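Local coordinates for putative citrate lyase (Ralstonia eutropha, PDB 3QQW), which probably acts as a magnesium-dependent lyase of the citrate lyase family, perhaps on (S)-citramalyl-CoA, at residues Q198-V212 with S238-L250. Numbering follows the deposited sequence.
Sequences QFEHALLVRAKADMV and SDACRARNEFGFL
The ring of F199 is flanked on both faces: R242 CB sits over the centre of one, 3.7 Å from the ring centroid, and the amide carbon of Q198 lies toward the rim of the other. At its edge, in plane, is D239 OD1, which is itself hydrogen-bonded to S195. The R242 chain then bends at CG-CD (chi3 69°), laying its guanidinium over F199 CB, its plane 27° from that of the F199 ring; arginine suits the place because its aliphatic stem covers the ring while the guanidinium edge is left for acids. Within that plane, NH1 and NH2 both grip E200 OE2, at 3.1 and 3.2 Å respectively, while NH2 also reaches E246 OE1; two acids thus probably offset and fix the one cation.

F247 presents its edge to the backbone oxygens of F199 and V205, its CZ 3.4 Å from F199 O, an approach natural for electropositive ring hydrogens. On F249, V212 CG2 stands over the face, 3.5 Å from the centroid, K208 CB lies at the edge, and the methyl CE of M211, a selenomethionine, approaches F249 CE1. K208 runs on extended to NZ, which hydrogen-bonds to Q198 O (2.7 Å), Q198 OE1 and H224. Glycine suits position 248, where a CB would jam against F247 O and crowd V212 CG1.

The helical segments cross at -67°; F199, before helix 202-217, meets the end of helix 233-247, joining neighbouring outer helices of the TIM barrel, those preceding strands 221-224 and 251-254.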
loop_
_atom_site.group_PDB
_atom_site.type_symbol
_atom_site.label_atom_id
_atom_site.label_comp_id
_atom_site.label_asym_id
_atom_site.label_seq_id
_atom_site.Cartn_x
_atom_site.Cartn_y
_atom_site.Cartn_z
ATOM N N GLN C 198 -1.301 12.264 12.242
ATOM C CA GLN C 198 -2.137 11.063 12.114
ATOM C C GLN C 198 -2.715 10.914 10.703
ATOM O O GLN C 198 -3.237 9.841 10.362
ATOM C CB GLN C 198 -3.255 11.067 13.155
ATOM C CG GLN C 198 -4.170 12.293 13.118
ATOM C CD GLN C 198 -5.576 11.891 13.505
ATOM O OE1 GLN C 198 -5.995 10.725 13.383
ATOM N NE2 GLN C 198 -6.327 12.835 14.001
ATOM N N PHE C 199 -2.575 11.976 9.876
ATOM C CA PHE C 199 -3.036 11.998 8.493
ATOM C C PHE C 199 -1.865 12.050 7.516
ATOM O O PHE C 199 -2.095 12.087 6.300
ATOM C CB PHE C 199 -3.936 13.219 8.275
ATOM C CG PHE C 199 -5.235 13.209 9.043
ATOM C CD1 PHE C 199 -6.213 12.246 8.784
ATOM C CD2 PHE C 199 -5.530 14.219 9.956
ATOM C CE1 PHE C 199 -7.430 12.259 9.485
ATOM C CE2 PHE C 199 -6.753 14.235 10.634
ATOM C CZ PHE C 199 -7.686 13.256 10.410
ATOM N N GLU C 200 -0.614 12.075 8.038
ATOM C CA GLU C 200 0.589 12.292 7.232
ATOM C C GLU C 200 1.740 11.299 7.467
ATOM O O GLU C 200 2.511 11.072 6.529
ATOM C CB GLU C 200 1.106 13.717 7.441
ATOM C CG GLU C 200 0.182 14.748 6.804
ATOM C CD GLU C 200 0.305 16.180 7.288
ATOM O OE1 GLU C 200 1.312 16.514 7.955
ATOM O OE2 GLU C 200 -0.603 16.979 6.970
ATOM N N HIS C 201 1.874 10.717 8.675
ATOM C CA HIS C 201 2.922 9.721 8.947
ATOM C C HIS C 201 2.694 8.530 8.006
ATOM O O HIS C 201 1.575 8.014 7.930
ATOM C CB HIS C 201 2.915 9.293 10.426
ATOM C CG HIS C 201 4.057 8.405 10.812
ATOM N ND1 HIS C 201 4.076 7.047 10.495
ATOM C CD2 HIS C 201 5.193 8.711 11.476
ATOM C CE1 HIS C 201 5.221 6.579 10.971
ATOM N NE2 HIS C 201 5.929 7.542 11.568
ATOM N N ALA C 202 3.736 8.145 7.266
ATOM C CA ALA C 202 3.704 7.094 6.250
ATOM C C ALA C 202 3.035 5.802 6.727
ATOM O O ALA C 202 2.252 5.229 5.970
ATOM C CB ALA C 202 5.114 6.804 5.774
ATOM N N LEU C 203 3.299 5.369 7.978
ATOM C CA LEU C 203 2.714 4.148 8.514
ATOM C C LEU C 203 1.237 4.319 8.828
ATOM O O LEU C 203 0.473 3.358 8.702
ATOM C CB LEU C 203 3.466 3.663 9.758
ATOM C CG LEU C 203 4.944 3.238 9.566
ATOM C CD1 LEU C 203 5.506 2.713 10.857
ATOM C CD2 LEU C 203 5.111 2.211 8.451
ATOM N N LEU C 204 0.828 5.541 9.216
ATOM C CA LEU C 204 -0.558 5.827 9.571
ATOM C C LEU C 204 -1.390 6.027 8.315
ATOM O O LEU C 204 -2.500 5.494 8.236
ATOM C CB LEU C 204 -0.615 7.027 10.518
ATOM C CG LEU C 204 0.134 6.787 11.851
ATOM C CD1 LEU C 204 0.041 7.976 12.749
ATOM C CD2 LEU C 204 -0.399 5.519 12.573
ATOM N N VAL C 205 -0.817 6.687 7.292
ATOM C CA VAL C 205 -1.476 6.887 5.990
ATOM C C VAL C 205 -1.747 5.519 5.403
ATOM O O VAL C 205 -2.865 5.251 5.005
ATOM C CB VAL C 205 -0.641 7.783 5.016
ATOM C CG1 VAL C 205 -1.265 7.826 3.629
ATOM C CG2 VAL C 205 -0.494 9.191 5.559
ATOM N N ARG C 206 -0.724 4.641 5.429
ATOM C CA ARG C 206 -0.748 3.278 4.918
ATOM C C ARG C 206 -1.821 2.452 5.627
ATOM O O ARG C 206 -2.639 1.818 4.963
ATOM C CB ARG C 206 0.644 2.652 5.078
ATOM C CG ARG C 206 0.722 1.211 4.656
ATOM C CD ARG C 206 2.033 0.587 5.062
ATOM N NE ARG C 206 2.088 -0.806 4.619
ATOM C CZ ARG C 206 1.552 -1.824 5.277
ATOM N NH1 ARG C 206 0.958 -1.629 6.452
ATOM N NH2 ARG C 206 1.650 -3.052 4.797
ATOM N N ALA C 207 -1.835 2.484 6.954
ATOM C CA ALA C 207 -2.787 1.747 7.768
ATOM C C ALA C 207 -4.230 2.228 7.515
ATOM O O ALA C 207 -5.102 1.423 7.201
ATOM C CB ALA C 207 -2.425 1.910 9.234
ATOM N N LYS C 208 -4.463 3.554 7.591
ATOM C CA LYS C 208 -5.785 4.141 7.357
ATOM C C LYS C 208 -6.292 3.839 5.929
ATOM O O LYS C 208 -7.437 3.390 5.763
ATOM C CB LYS C 208 -5.770 5.651 7.610
ATOM C CG LYS C 208 -5.694 5.979 9.075
ATOM C CD LYS C 208 -5.804 7.483 9.309
ATOM C CE LYS C 208 -5.809 7.799 10.784
ATOM N NZ LYS C 208 -5.779 9.263 11.012
ATOM N N ALA C 209 -5.438 4.076 4.914
ATOM C CA ALA C 209 -5.815 3.841 3.521
ATOM C C ALA C 209 -6.109 2.349 3.275
ATOM O O ALA C 209 -7.103 2.058 2.608
ATOM C CB ALA C 209 -4.730 4.355 2.577
ATOM N N ASP C 210 -5.312 1.417 3.873
ATOM C CA ASP C 210 -5.557 -0.025 3.710
ATOM C C ASP C 210 -6.888 -0.435 4.287
ATOM O O ASP C 210 -7.624 -1.191 3.650
ATOM C CB ASP C 210 -4.466 -0.868 4.372
ATOM C CG ASP C 210 -3.273 -1.139 3.489
ATOM O OD1 ASP C 210 -3.247 -0.623 2.355
ATOM O OD2 ASP C 210 -2.360 -1.870 3.934
HETATM N N MSE C 211 -7.206 0.063 5.492
HETATM C CA MSE C 211 -8.433 -0.297 6.152
HETATM C C MSE C 211 -9.662 0.239 5.387
HETATM O O MSE C 211 -10.644 -0.511 5.222
HETATM C CB MSE C 211 -8.403 0.185 7.592
HETATM C CG MSE C 211 -9.492 -0.494 8.456
HETATM SE SE MSE C 211 -10.176 0.628 9.888
HETATM C CE MSE C 211 -11.012 1.900 8.865
ATOM N N VAL C 212 -9.606 1.511 4.912
ATOM C CA VAL C 212 -10.702 2.110 4.151
ATOM C C VAL C 212 -10.883 1.321 2.837
ATOM O O VAL C 212 -12.005 0.947 2.502
ATOM C CB VAL C 212 -10.492 3.619 3.902
ATOM C CG1 VAL C 212 -11.521 4.177 2.918
ATOM C CG2 VAL C 212 -10.548 4.388 5.212
ATOM N N SER C 238 -12.344 19.736 11.396
ATOM C CA SER C 238 -11.145 19.602 10.572
ATOM C C SER C 238 -10.696 18.131 10.470
ATOM O O SER C 238 -10.432 17.669 9.364
ATOM C CB SER C 238 -10.016 20.480 11.107
ATOM O OG SER C 238 -8.850 20.267 10.325
ATOM N N ASP C 239 -10.650 17.405 11.599
ATOM C CA ASP C 239 -10.302 15.980 11.634
ATOM C C ASP C 239 -11.325 15.138 10.860
ATOM O O ASP C 239 -10.933 14.316 10.029
ATOM C CB ASP C 239 -10.192 15.475 13.083
ATOM C CG ASP C 239 -8.862 15.767 13.757
ATOM O OD1 ASP C 239 -8.062 16.555 13.191
ATOM O OD2 ASP C 239 -8.618 15.215 14.847
ATOM N N ALA C 240 -12.632 15.401 11.076
ATOM C CA ALA C 240 -13.720 14.713 10.377
ATOM C C ALA C 240 -13.657 14.967 8.876
ATOM O O ALA C 240 -13.797 14.019 8.107
ATOM C CB ALA C 240 -15.062 15.145 10.934
ATOM N N CYS C 241 -13.346 16.204 8.455
ATOM C CA CYS C 241 -13.215 16.560 7.030
ATOM C C CYS C 241 -11.986 15.888 6.382
ATOM O O CYS C 241 -12.119 15.391 5.268
ATOM C CB CYS C 241 -13.191 18.071 6.831
ATOM S SG CYS C 241 -14.822 18.859 7.014
ATOM N N ARG C 242 -10.819 15.835 7.068
ATOM C CA ARG C 242 -9.622 15.183 6.512
ATOM C C ARG C 242 -9.878 13.706 6.342
ATOM O O ARG C 242 -9.569 13.149 5.287
ATOM C CB ARG C 242 -8.371 15.405 7.379
ATOM C CG ARG C 242 -7.850 16.843 7.341
ATOM C CD ARG C 242 -6.386 16.938 7.739
ATOM N NE ARG C 242 -5.487 16.344 6.743
ATOM C CZ ARG C 242 -4.157 16.472 6.757
ATOM N NH1 ARG C 242 -3.556 17.149 7.732
ATOM N NH2 ARG C 242 -3.419 15.910 5.806
ATOM N N ALA C 243 -10.490 13.062 7.365
ATOM C CA ALA C 243 -10.788 11.631 7.317
ATOM C C ALA C 243 -11.788 11.352 6.210
ATOM O O ALA C 243 -11.593 10.399 5.447
ATOM C CB ALA C 243 -11.326 11.157 8.657
ATOM N N ARG C 244 -12.812 12.225 6.079
ATOM C CA ARG C 244 -13.839 12.083 5.062
ATOM C C ARG C 244 -13.314 12.332 3.635
ATOM O O ARG C 244 -13.530 11.498 2.761
ATOM C CB ARG C 244 -15.014 13.025 5.342
ATOM C CG ARG C 244 -16.159 12.804 4.388
ATOM C CD ARG C 244 -16.919 14.045 4.114
ATOM N NE ARG C 244 -18.091 13.737 3.298
ATOM C CZ ARG C 244 -19.106 14.571 3.107
ATOM N NH1 ARG C 244 -19.095 15.779 3.659
ATOM N NH2 ARG C 244 -20.136 14.208 2.358
ATOM N N ASN C 245 -12.640 13.459 3.401
ATOM C CA ASN C 245 -12.237 13.876 2.068
ATOM C C ASN C 245 -10.856 13.434 1.580
ATOM O O ASN C 245 -10.644 13.451 0.364
ATOM C CB ASN C 245 -12.348 15.377 1.961
ATOM C CG ASN C 245 -13.759 15.862 2.216
ATOM O OD1 ASN C 245 -13.963 16.804 2.979
ATOM N ND2 ASN C 245 -14.773 15.196 1.642
ATOM N N GLU C 246 -9.931 13.047 2.470
ATOM C CA GLU C 246 -8.601 12.611 2.025
ATOM C C GLU C 246 -8.422 11.094 2.130
ATOM O O GLU C 246 -7.579 10.534 1.421
ATOM C CB GLU C 246 -7.490 13.297 2.837
ATOM C CG GLU C 246 -7.423 14.808 2.706
ATOM C CD GLU C 246 -6.391 15.462 3.607
ATOM O OE1 GLU C 246 -5.257 14.931 3.723
ATOM O OE2 GLU C 246 -6.716 16.524 4.186
ATOM N N PHE C 247 -9.191 10.430 3.013
ATOM C CA PHE C 247 -9.034 9.002 3.229
ATOM C C PHE C 247 -10.279 8.152 2.897
ATOM O O PHE C 247 -10.114 6.969 2.650
ATOM C CB PHE C 247 -8.592 8.741 4.678
ATOM C CG PHE C 247 -7.152 9.138 4.927
ATOM C CD1 PHE C 247 -6.819 10.448 5.241
ATOM C CD2 PHE C 247 -6.125 8.203 4.822
ATOM C CE1 PHE C 247 -5.490 10.817 5.431
ATOM C CE2 PHE C 247 -4.797 8.570 5.034
ATOM C CZ PHE C 247 -4.487 9.871 5.334
ATOM N N GLY C 248 -11.476 8.741 2.867
ATOM C CA GLY C 248 -12.691 8.000 2.542
ATOM C C GLY C 248 -13.434 7.381 3.718
ATOM O O GLY C 248 -14.199 6.428 3.530
ATOM N N PHE C 249 -13.214 7.926 4.944
ATOM C CA PHE C 249 -13.938 7.499 6.143
ATOM C C PHE C 249 -15.343 8.061 6.056
ATOM O O PHE C 249 -15.525 9.150 5.506
ATOM C CB PHE C 249 -13.231 7.958 7.419
ATOM C CG PHE C 249 -11.961 7.200 7.714
ATOM C CD1 PHE C 249 -11.989 6.037 8.469
ATOM C CD2 PHE C 249 -10.735 7.674 7.283
ATOM C CE1 PHE C 249 -10.806 5.368 8.807
ATOM C CE2 PHE C 249 -9.554 6.993 7.603
ATOM C CZ PHE C 249 -9.595 5.845 8.360
ATOM N N LEU C 250 -16.347 7.298 6.541
ATOM C CA LEU C 250 -17.754 7.669 6.434
ATOM C C LEU C 250 -18.416 7.747 7.796
ATOM O O LEU C 250 -19.638 7.966 7.924
ATOM C CB LEU C 250 -18.433 6.594 5.563
ATOM C CG LEU C 250 -18.050 6.574 4.082
ATOM C CD1 LEU C 250 -18.691 5.406 3.385
ATOM C CD2 LEU C 250 -18.450 7.872 3.405
#